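Local coordinates for DegV domain-containing protein spr0652 (PDB 6CNG), which binds linoleic acid and probably other long-chain fatty acids, and may take part in lipid transport or fatty acid metabolism, at residues D89-A94 with Q118-I123. Residues are numbered along the deposited sequence; the frame is centred on the assembly and turned at random.
Sequences DDYLRA and QLAKNI
Leu92 sits over Ala120, their CA atoms 5.7 Å apart, where helices 88-95 and 113-127 cross, local axes 8.5 Å apart at closest and N-to-C directions 52° apart. Ala120, having only a methyl, is consistent with so close an approach: its CB meets the CB of Tyr91 at 3.5 Å. From there the tyrosine ring, with CG beside its own backbone N and anti to the carbonyl carbon (chi1 -78°), keeps an oblique tilt to that methyl and continues inward; the Tyr91 side chain also touches Val48 of strand 43-54 and Ser116 and Ala117 further back along helix 113-127. Its hydroxyl is hydrogen-bonded to Ser113 OG, so the buried polar end has a partner at the start of the very helix that the side chain packs against. Leu92 works nearer the surface. One branch, CD2, reaches across to rest 3.5 Å from the carbonyl O of Ala120, a van der Waals touch, and 4.0 Å from CG2 of Ile123; CD1 lies 4.2 Å from the same CG2. The isoleucine therefore presents its short branch to both leucine methyls, while its longer arm, CG1 and CD1, leads off elsewhere. Apart from the leucine methyl resting on the Ala120 carbonyl O, the contacts are apolar: van der Waals packing and hydrophobic burial join these helices of the DegV fold, graded from a buried Tyr91-Ala120 pair to an exposed Ile123 edge.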
ATOM      1  N   ASP A  89      -6.028   0.261  20.038  1.00 17.39           N
ATOM      2  CA  ASP A  89      -7.428   0.571  20.269  1.00 12.91           C
ATOM      3  C   ASP A  89      -8.141   0.909  18.974  1.00 11.95           C
ATOM      4  O   ASP A  89      -9.307   0.564  18.796  1.00 15.23           O
ATOM      5  CB  ASP A  89      -7.506   1.742  21.224  1.00 18.22           C
ATOM      6  CG  ASP A  89      -8.889   2.083  21.559  1.00 28.79           C
ATOM      7  OD1 ASP A  89      -9.555   1.223  22.169  1.00 33.36           O
ATOM      8  OD2 ASP A  89      -9.327   3.191  21.198  1.00 35.54           O
ATOM      9  N   ASP A  90      -7.469   1.601  18.067  1.00 14.90           N
ATOM     10  CA  ASP A  90      -8.053   1.876  16.764  1.00 13.71           C
ATOM     11  C   ASP A  90      -8.400   0.580  16.041  1.00 17.62           C
ATOM     12  O   ASP A  90      -9.428   0.491  15.362  1.00 15.51           O
ATOM     13  CB  ASP A  90      -7.065   2.679  15.929  1.00 17.69           C
ATOM     14  CG  ASP A  90      -6.775   4.046  16.519  1.00 21.32           C
ATOM     15  OD1 ASP A  90      -7.396   4.397  17.532  1.00 23.84           O
ATOM     16  OD2 ASP A  90      -5.914   4.766  15.974  1.00 24.62           O
ATOM     17  N   TYR A  91      -7.555  -0.441  16.186  1.00 14.96           N
ATOM     18  CA  TYR A  91      -7.839  -1.736  15.586  1.00 14.51           C
ATOM     19  C   TYR A  91      -8.993  -2.420  16.311  1.00 15.74           C
ATOM     20  O   TYR A  91      -9.889  -2.978  15.675  1.00 17.39           O
ATOM     21  CB  TYR A  91      -6.554  -2.577  15.590  1.00 14.47           C
ATOM     22  CG  TYR A  91      -5.576  -2.197  14.494  1.00 14.88           C
ATOM     23  CD1 TYR A  91      -5.995  -2.127  13.194  1.00 17.90           C
ATOM     24  CD2 TYR A  91      -4.245  -1.914  14.755  1.00 12.68           C
ATOM     25  CE1 TYR A  91      -5.144  -1.781  12.192  1.00 17.04           C
ATOM     26  CE2 TYR A  91      -3.382  -1.577  13.750  1.00 11.96           C
ATOM     27  CZ  TYR A  91      -3.840  -1.508  12.470  1.00 14.08           C
ATOM     28  OH  TYR A  91      -3.041  -1.171  11.414  1.00 20.73           O
ATOM     29  N   LEU A  92      -9.023  -2.344  17.640  1.00 12.93           N
ATOM     30  CA  LEU A  92     -10.101  -2.981  18.395  1.00 15.68           C
ATOM     31  C   LEU A  92     -11.468  -2.458  17.984  1.00 12.86           C
ATOM     32  O   LEU A  92     -12.419  -3.237  17.855  1.00 15.11           O
ATOM     33  CB  LEU A  92      -9.918  -2.737  19.893  1.00 15.29           C
ATOM     34  CG  LEU A  92      -8.773  -3.398  20.616  1.00 15.93           C
ATOM     35  CD1 LEU A  92      -8.776  -2.881  22.046  1.00 16.56           C
ATOM     36  CD2 LEU A  92      -8.899  -4.883  20.572  1.00 15.23           C
ATOM     37  N   ARG A  93     -11.595  -1.142  17.815  1.00 14.91           N
ATOM     38  CA  ARG A  93     -12.846  -0.563  17.351  1.00 15.58           C
ATOM     39  C   ARG A  93     -13.280  -1.177  16.038  1.00 12.90           C
ATOM     40  O   ARG A  93     -14.468  -1.436  15.818  1.00 19.59           O
ATOM     41  CB  ARG A  93     -12.659   0.931  17.107  1.00 22.00           C
ATOM     42  CG  ARG A  93     -12.597   1.811  18.318  1.00 32.27           C
ATOM     43  CD  ARG A  93     -13.049   3.240  17.958  1.00 39.38           C
ATOM     44  NE  ARG A  93     -12.824   3.618  16.552  1.00 42.62           N
ATOM     45  CZ  ARG A  93     -13.759   3.641  15.598  1.00 53.04           C
ATOM     46  NH1 ARG A  93     -15.024   3.301  15.854  1.00 45.60           N
ATOM     47  NH2 ARG A  93     -13.423   4.013  14.368  1.00 66.28           N
ATOM     48  N   ALA A  94     -12.343  -1.334  15.125  1.00 14.51           N
ATOM     49  CA  ALA A  94     -12.649  -1.802  13.786  1.00 17.45           C
ATOM     50  C   ALA A  94     -13.116  -3.249  13.766  1.00 17.65           C
ATOM     51  O   ALA A  94     -13.797  -3.656  12.826  1.00 21.10           O
ATOM     52  CB  ALA A  94     -11.417  -1.629  12.915  1.00 15.08           C
ATOM     53  N   GLN A 118      -1.091  -6.836  15.780  1.00 11.18           N
ATOM     54  CA  GLN A 118      -0.850  -8.109  16.433  1.00 11.79           C
ATOM     55  C   GLN A 118      -1.376  -8.081  17.846  1.00 12.21           C
ATOM     56  O   GLN A 118      -1.963  -9.060  18.324  1.00 15.48           O
ATOM     57  CB  GLN A 118       0.635  -8.408  16.452  1.00 14.34           C
ATOM     58  CG  GLN A 118       1.210  -8.827  15.126  1.00 18.92           C
ATOM     59  CD  GLN A 118       2.725  -9.004  15.180  1.00 23.35           C
ATOM     60  OE1 GLN A 118       3.449  -8.097  15.590  1.00 28.17           O
ATOM     61  NE2 GLN A 118       3.206 -10.167  14.746  1.00 24.65           N
ATOM     62  N   LEU A 119      -1.176  -6.966  18.528  1.00 13.09           N
ATOM     63  CA  LEU A 119      -1.639  -6.852  19.901  1.00 14.82           C
ATOM     64  C   LEU A 119      -3.157  -6.784  19.957  1.00 11.94           C
ATOM     65  O   LEU A 119      -3.780  -7.450  20.774  1.00 12.41           O
ATOM     66  CB  LEU A 119      -1.003  -5.631  20.547  1.00 13.58           C
ATOM     67  CG  LEU A 119      -1.456  -5.374  21.985  1.00 11.68           C
ATOM     68  CD1 LEU A 119      -1.205  -6.531  22.916  1.00 15.28           C
ATOM     69  CD2 LEU A 119      -0.784  -4.160  22.486  1.00 15.59           C
ATOM     70  N   ALA A 120      -3.764  -5.976  19.098  1.00 10.44           N
ATOM     71  CA  ALA A 120      -5.211  -5.885  19.043  1.00 10.20           C
ATOM     72  C   ALA A 120      -5.848  -7.250  18.870  1.00 13.14           C
ATOM     73  O   ALA A 120      -6.860  -7.559  19.510  1.00 14.90           O
ATOM     74  CB  ALA A 120      -5.601  -4.978  17.886  1.00 13.84           C
ATOM     75  N   LYS A 121      -5.276  -8.085  17.998  1.00 13.56           N
ATOM     76  CA  LYS A 121      -5.840  -9.411  17.787  1.00 11.75           C
ATOM     77  C   LYS A 121      -5.850 -10.188  19.082  1.00 10.64           C
ATOM     78  O   LYS A 121      -6.857 -10.791  19.451  1.00 14.04           O
ATOM     79  CB  LYS A 121      -5.062 -10.211  16.726  1.00 14.46           C
ATOM     80  CG  LYS A 121      -5.396 -11.727  16.744  1.00 13.09           C
ATOM     81  CD  LYS A 121      -4.689 -12.542  15.679  1.00 15.52           C
ATOM     82  CE  LYS A 121      -5.038 -14.053  15.791  1.00 16.38           C
ATOM     83  NZ  LYS A 121      -4.420 -14.927  14.760  1.00 16.08           N
ATOM     84  N   ASN A 122      -4.709 -10.235  19.746  1.00 13.22           N
ATOM     85  CA  ASN A 122      -4.602 -11.002  20.976  1.00 15.18           C
ATOM     86  C   ASN A 122      -5.493 -10.442  22.072  1.00 15.42           C
ATOM     87  O   ASN A 122      -6.012 -11.204  22.883  1.00 17.72           O
ATOM     88  CB  ASN A 122      -3.141 -11.050  21.405  1.00 15.06           C
ATOM     89  CG  ASN A 122      -2.298 -11.891  20.476  1.00 19.83           C
ATOM     90  OD1 ASN A 122      -2.775 -12.850  19.879  1.00 19.68           O
ATOM     91  ND2 ASN A 122      -1.039 -11.530  20.342  1.00 27.18           N
ATOM     92  N   ILE A 123      -5.700  -9.124  22.100  1.00 16.21           N
ATOM     93  CA  ILE A 123      -6.549  -8.509  23.109  1.00 13.87           C
ATOM     94  C   ILE A 123      -8.001  -8.812  22.824  1.00 12.23           C
ATOM     95  O   ILE A 123      -8.771  -9.135  23.728  1.00 17.01           O
ATOM     96  CB  ILE A 123      -6.309  -6.992  23.155  1.00 12.29           C
ATOM     97  CG1 ILE A 123      -4.914  -6.646  23.689  1.00 15.21           C
ATOM     98  CG2 ILE A 123      -7.381  -6.312  23.996  1.00 18.96           C
ATOM     99  CD1 ILE A 123      -4.697  -7.000  25.160  1.00 15.76           C
TER